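Local coordinates for protein bifunctional endomannanase/endoglucanase (PDB 3W0K) that probably hydrolyses beta-linked glucan and mannan chains from within, as a family 5 glycoside hydrolase built on a beta/alpha barrel, at residues G179-H193 with Y240-N253. Numbering follows the deposited sequence.
Sequences GNIAMPELAHLGVVH and YYKPWRDLQQKGVN
W244 slides its indole beneath the loop 180-183, and A182 sits squarely on one face: A182 CB stands 3.9 Å from the centroid of the five-membered ring of W244, only 5° off the ring normal, a CH-pi contact. The rotation of the indole is fixed at its edge, where W244 NE1 donates to N180 O over 3.0 Å with an N-H...O angle of 161°; the oxygen lies in the ring plane, although the donor stands well above the carbonyl plane. Water 1 lies over the opposite face, toward its rim, bonded to G179 O and Y240 OH. Replacing W244 by an alanine removes the indole N-H and ring, which would probably leave N180 O to water 2 and open a gap against A182. A second tight spot is H193 against V252. With V252 CG1 anti to the backbone N (chi1 176°), that methyl is carried over the imidazole face, 3.5 Å from H193 CD2, while V252 CG2 turns to A187 CB. Within its own segment, H193 NE2 gives a weak bond to L186 O. In this TIM barrel strand 192-197 is the sixth of eight parallel strands, and helix 234-249, on the crossover to the seventh, leads through a Schellman motif at G251 into 254-259. The bond from H193 N to N253 O, 2.9 Å long, joins the backbones where these neighbouring strands begin. Toward solvent the contact thins: exposed P184 and P243 each bury little surface here, P184 CB touching L247 CD1 at 3.7 Å and P243 CB meeting A182 CB. Elsewhere water does the bridging: water 2 donates to both N180 O and Y240 O, and water 3 connects V191 O with N253 N.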
loop_
_atom_site.group_PDB
_atom_site.type_symbol
_atom_site.label_atom_id
_atom_site.label_comp_id
_atom_site.label_asym_id
_atom_site.label_seq_id
_atom_site.Cartn_x
_atom_site.Cartn_y
_atom_site.Cartn_z
ATOM N N GLY A 179 8.531 0.418 -3.573
ATOM C CA GLY A 179 8.129 -0.609 -2.623
ATOM C C GLY A 179 8.765 -1.966 -2.862
ATOM O O GLY A 179 8.418 -2.942 -2.196
ATOM N N ASN A 180 9.731 -2.012 -3.772
ATOM C CA ASN A 180 10.413 -3.259 -4.134
ATOM C C ASN A 180 11.660 -3.618 -3.341
ATOM O O ASN A 180 11.944 -4.798 -3.121
ATOM C CB ASN A 180 10.839 -3.200 -5.604
ATOM C CG ASN A 180 9.672 -3.238 -6.553
ATOM O OD1 ASN A 180 9.323 -2.233 -7.175
ATOM N ND2 ASN A 180 9.080 -4.409 -6.698
ATOM N N ILE A 181 12.408 -2.594 -2.944
ATOM C CA ILE A 181 13.696 -2.756 -2.274
ATOM C C ILE A 181 13.725 -2.713 -0.750
ATOM O O ILE A 181 13.299 -1.734 -0.140
ATOM C CB ILE A 181 14.692 -1.714 -2.845
ATOM C CG1 ILE A 181 14.733 -1.808 -4.376
ATOM C CG2 ILE A 181 16.082 -1.900 -2.253
ATOM C CD1 ILE A 181 15.149 -3.165 -4.912
ATOM N N ALA A 182 14.289 -3.766 -0.154
ATOM C CA ALA A 182 14.412 -3.887 1.298
ATOM C C ALA A 182 15.366 -2.836 1.863
ATOM O O ALA A 182 16.303 -2.403 1.184
ATOM C CB ALA A 182 14.881 -5.287 1.676
ATOM N N MET A 183 15.152 -2.469 3.122
ATOM C CA MET A 183 15.955 -1.435 3.767
ATOM C C MET A 183 16.606 -1.881 5.072
ATOM O O MET A 183 16.173 -1.496 6.157
ATOM C CB MET A 183 15.067 -0.209 4.018
ATOM C CG MET A 183 14.374 0.299 2.759
ATOM S SD MET A 183 12.918 1.310 3.096
ATOM C CE MET A 183 11.796 0.073 3.798
ATOM N N PRO A 184 17.690 -2.668 4.983
ATOM C CA PRO A 184 18.364 -3.131 6.201
ATOM C C PRO A 184 18.894 -1.988 7.068
ATOM O O PRO A 184 19.022 -2.132 8.285
ATOM C CB PRO A 184 19.485 -4.023 5.657
ATOM C CG PRO A 184 19.747 -3.475 4.292
ATOM C CD PRO A 184 18.362 -3.181 3.776
ATOM N N GLU A 185 19.135 -0.837 6.442
ATOM C CA GLU A 185 19.634 0.340 7.146
ATOM C C GLU A 185 18.614 0.915 8.129
ATOM O O GLU A 185 18.968 1.700 9.007
ATOM C CB GLU A 185 20.094 1.422 6.153
ATOM C CG GLU A 185 18.997 1.999 5.244
ATOM C CD GLU A 185 18.736 1.176 3.981
ATOM O OE1 GLU A 185 19.197 0.020 3.878
ATOM O OE2 GLU A 185 18.061 1.696 3.073
ATOM N N LEU A 186 17.351 0.514 7.989
ATOM C CA LEU A 186 16.295 0.992 8.880
ATOM C C LEU A 186 15.686 -0.140 9.714
ATOM O O LEU A 186 14.641 0.031 10.344
ATOM C CB LEU A 186 15.203 1.705 8.073
ATOM C CG LEU A 186 15.583 3.060 7.467
ATOM C CD1 LEU A 186 14.549 3.485 6.439
ATOM C CD2 LEU A 186 15.719 4.107 8.571
ATOM N N ALA A 187 16.372 -1.279 9.746
ATOM C CA ALA A 187 15.909 -2.453 10.487
ATOM C C ALA A 187 15.743 -2.244 11.995
ATOM O O ALA A 187 14.821 -2.791 12.601
ATOM C CB ALA A 187 16.845 -3.630 10.225
ATOM N N HIS A 188 16.623 -1.444 12.591
ATOM C CA HIS A 188 16.589 -1.200 14.031
ATOM C C HIS A 188 15.645 -0.090 14.497
ATOM O O HIS A 188 15.591 0.220 15.691
ATOM C CB HIS A 188 18.003 -0.931 14.540
ATOM N N LEU A 189 14.867 0.472 13.574
ATOM C CA LEU A 189 13.953 1.560 13.916
ATOM C C LEU A 189 12.660 1.125 14.614
ATOM O O LEU A 189 11.926 1.961 15.144
ATOM C CB LEU A 189 13.640 2.390 12.667
ATOM C CG LEU A 189 13.107 3.808 12.872
ATOM C CD1 LEU A 189 14.025 4.598 13.800
ATOM C CD2 LEU A 189 12.994 4.498 11.521
ATOM N N GLY A 190 12.386 -0.177 14.617
ATOM C CA GLY A 190 11.188 -0.682 15.269
ATOM C C GLY A 190 9.900 -0.321 14.556
ATOM O O GLY A 190 8.882 -0.034 15.191
ATOM N N VAL A 191 9.951 -0.325 13.228
ATOM C CA VAL A 191 8.790 -0.010 12.405
ATOM C C VAL A 191 8.501 -1.187 11.485
ATOM O O VAL A 191 9.348 -2.066 11.305
ATOM C CB VAL A 191 9.026 1.254 11.533
ATOM C CG1 VAL A 191 9.290 2.462 12.417
ATOM C CG2 VAL A 191 10.184 1.032 10.560
ATOM N N VAL A 192 7.291 -1.231 10.942
ATOM C CA VAL A 192 6.925 -2.298 10.021
ATOM C C VAL A 192 7.482 -1.955 8.644
ATOM O O VAL A 192 7.345 -0.822 8.186
ATOM C CB VAL A 192 5.390 -2.451 9.893
ATOM C CG1 VAL A 192 5.049 -3.544 8.880
ATOM C CG2 VAL A 192 4.774 -2.772 11.244
ATOM N N HIS A 193 8.169 -2.909 8.025
ATOM C CA HIS A 193 8.710 -2.713 6.683
ATOM C C HIS A 193 7.692 -3.305 5.720
ATOM O O HIS A 193 7.396 -4.502 5.764
ATOM C CB HIS A 193 10.072 -3.389 6.536
ATOM C CG HIS A 193 11.166 -2.695 7.284
ATOM N ND1 HIS A 193 12.410 -2.465 6.738
ATOM C CD2 HIS A 193 11.197 -2.169 8.532
ATOM C CE1 HIS A 193 13.161 -1.826 7.618
ATOM N NE2 HIS A 193 12.449 -1.634 8.714
ATOM N N TYR A 240 13.420 -12.665 -5.276
ATOM C CA TYR A 240 12.937 -11.292 -5.154
ATOM C C TYR A 240 12.639 -10.925 -3.700
ATOM O O TYR A 240 12.904 -9.801 -3.268
ATOM C CB TYR A 240 11.684 -11.116 -6.020
ATOM C CG TYR A 240 10.916 -9.840 -5.769
ATOM C CD1 TYR A 240 11.423 -8.604 -6.168
ATOM C CD2 TYR A 240 9.684 -9.871 -5.125
ATOM C CE1 TYR A 240 10.717 -7.427 -5.926
ATOM C CE2 TYR A 240 8.972 -8.704 -4.878
ATOM C CZ TYR A 240 9.491 -7.489 -5.278
ATOM O OH TYR A 240 8.775 -6.345 -5.022
ATOM N N TYR A 241 12.097 -11.876 -2.947
ATOM C CA TYR A 241 11.759 -11.638 -1.549
ATOM C C TYR A 241 12.867 -11.953 -0.548
ATOM O O TYR A 241 12.742 -11.618 0.629
ATOM C CB TYR A 241 10.485 -12.399 -1.171
ATOM C CG TYR A 241 9.218 -11.786 -1.727
ATOM C CD1 TYR A 241 8.898 -10.452 -1.470
ATOM C CD2 TYR A 241 8.340 -12.533 -2.508
ATOM C CE1 TYR A 241 7.734 -9.879 -1.982
ATOM C CE2 TYR A 241 7.177 -11.972 -3.026
ATOM C CZ TYR A 241 6.882 -10.642 -2.760
ATOM O OH TYR A 241 5.751 -10.076 -3.302
ATOM N N LYS A 242 13.964 -12.550 -1.016
ATOM C CA LYS A 242 15.066 -12.910 -0.122
ATOM C C LYS A 242 15.563 -11.775 0.780
ATOM O O LYS A 242 15.726 -11.975 1.981
ATOM C CB LYS A 242 16.232 -13.538 -0.894
ATOM C CG LYS A 242 17.313 -14.106 0.018
ATOM C CD LYS A 242 18.428 -14.779 -0.763
ATOM C CE LYS A 242 19.418 -15.459 0.174
ATOM N NZ LYS A 242 20.018 -14.513 1.161
ATOM N N PRO A 243 15.804 -10.570 0.221
ATOM C CA PRO A 243 16.277 -9.465 1.065
ATOM C C PRO A 243 15.271 -9.113 2.164
ATOM O O PRO A 243 15.648 -8.676 3.255
ATOM C CB PRO A 243 16.440 -8.322 0.065
ATOM C CG PRO A 243 16.797 -9.034 -1.204
ATOM C CD PRO A 243 15.806 -10.173 -1.198
ATOM N N TRP A 244 13.988 -9.300 1.864
ATOM C CA TRP A 244 12.925 -9.025 2.825
ATOM C C TRP A 244 12.879 -10.122 3.886
ATOM O O TRP A 244 12.651 -9.850 5.062
ATOM C CB TRP A 244 11.581 -8.895 2.108
ATOM C CG TRP A 244 11.505 -7.674 1.242
ATOM C CD1 TRP A 244 11.952 -7.544 -0.041
ATOM C CD2 TRP A 244 10.961 -6.401 1.610
ATOM N NE1 TRP A 244 11.722 -6.264 -0.496
ATOM C CE2 TRP A 244 11.114 -5.543 0.497
ATOM C CE3 TRP A 244 10.358 -5.902 2.773
ATOM C CZ2 TRP A 244 10.684 -4.211 0.512
ATOM C CZ3 TRP A 244 9.931 -4.577 2.789
ATOM C CH2 TRP A 244 10.096 -3.747 1.662
ATOM N N ARG A 245 13.121 -11.359 3.462
ATOM C CA ARG A 245 13.136 -12.499 4.376
ATOM C C ARG A 245 14.339 -12.433 5.311
ATOM O O ARG A 245 14.239 -12.801 6.485
ATOM C CB ARG A 245 13.147 -13.812 3.592
ATOM C CG ARG A 245 11.781 -14.214 3.080
ATOM C CD ARG A 245 10.891 -14.694 4.222
ATOM N NE ARG A 245 11.168 -16.084 4.587
ATOM C CZ ARG A 245 10.613 -16.722 5.614
ATOM N NH1 ARG A 245 9.747 -16.101 6.407
ATOM N NH2 ARG A 245 10.885 -18.004 5.822
ATOM N N ASP A 246 15.470 -11.962 4.790
ATOM C CA ASP A 246 16.689 -11.832 5.586
ATOM C C ASP A 246 16.460 -10.849 6.725
ATOM O O ASP A 246 16.980 -11.026 7.824
ATOM C CB ASP A 246 17.863 -11.362 4.717
ATOM C CG ASP A 246 18.344 -12.430 3.744
ATOM O OD1 ASP A 246 18.009 -13.621 3.927
ATOM O OD2 ASP A 246 19.066 -12.075 2.789
ATOM N N LEU A 247 15.667 -9.815 6.454
ATOM C CA LEU A 247 15.349 -8.810 7.459
ATOM C C LEU A 247 14.384 -9.377 8.496
ATOM O O LEU A 247 14.537 -9.127 9.692
ATOM C CB LEU A 247 14.749 -7.571 6.793
ATOM C CG LEU A 247 15.612 -6.306 6.815
ATOM C CD1 LEU A 247 17.076 -6.645 6.582
ATOM C CD2 LEU A 247 15.107 -5.323 5.782
ATOM N N GLN A 248 13.406 -10.152 8.033
ATOM C CA GLN A 248 12.417 -10.765 8.915
ATOM C C GLN A 248 13.090 -11.750 9.869
ATOM O O GLN A 248 12.678 -11.892 11.022
ATOM C CB GLN A 248 11.341 -11.480 8.096
ATOM C CG GLN A 248 10.220 -12.083 8.932
ATOM C CD GLN A 248 9.321 -13.002 8.131
ATOM O OE1 GLN A 248 9.643 -13.376 7.005
ATOM N NE2 GLN A 248 8.185 -13.375 8.711
ATOM N N GLN A 249 14.127 -12.426 9.378
ATOM C CA GLN A 249 14.879 -13.388 10.179
ATOM C C GLN A 249 15.668 -12.662 11.267
ATOM O O GLN A 249 16.004 -13.244 12.298
ATOM C CB GLN A 249 15.823 -14.192 9.288
ATOM N N LYS A 250 15.955 -11.384 11.023
ATOM C CA LYS A 250 16.693 -10.550 11.967
ATOM C C LYS A 250 15.775 -9.907 13.008
ATOM O O LYS A 250 16.237 -9.160 13.873
ATOM C CB LYS A 250 17.476 -9.478 11.218
ATOM N N GLY A 251 14.476 -10.182 12.909
ATOM C CA GLY A 251 13.521 -9.634 13.858
ATOM C C GLY A 251 12.622 -8.525 13.339
ATOM O O GLY A 251 11.774 -8.021 14.075
ATOM N N VAL A 252 12.800 -8.143 12.077
ATOM C CA VAL A 252 11.994 -7.084 11.473
ATOM C C VAL A 252 10.611 -7.590 11.067
ATOM O O VAL A 252 10.472 -8.688 10.527
ATOM C CB VAL A 252 12.693 -6.490 10.229
ATOM C CG1 VAL A 252 11.801 -5.449 9.557
ATOM C CG2 VAL A 252 14.025 -5.869 10.623
ATOM N N ASN A 253 9.589 -6.787 11.358
ATOM C CA ASN A 253 8.216 -7.123 11.005
ATOM C C ASN A 253 7.966 -6.681 9.567
ATOM O O ASN A 253 8.187 -5.518 9.222
ATOM C CB ASN A 253 7.235 -6.429 11.952
ATOM C CG ASN A 253 7.323 -6.958 13.371
ATOM O OD1 ASN A 253 6.972 -8.109 13.639
ATOM N ND2 ASN A 253 7.793 -6.120 14.289
HETATM O O HOH W 1 8.499 -5.844 -2.109
HETATM O O HOH W 2 13.342 -7.230 -3.797
HETATM O O HOH W 3 10.183 -4.225 12.726
#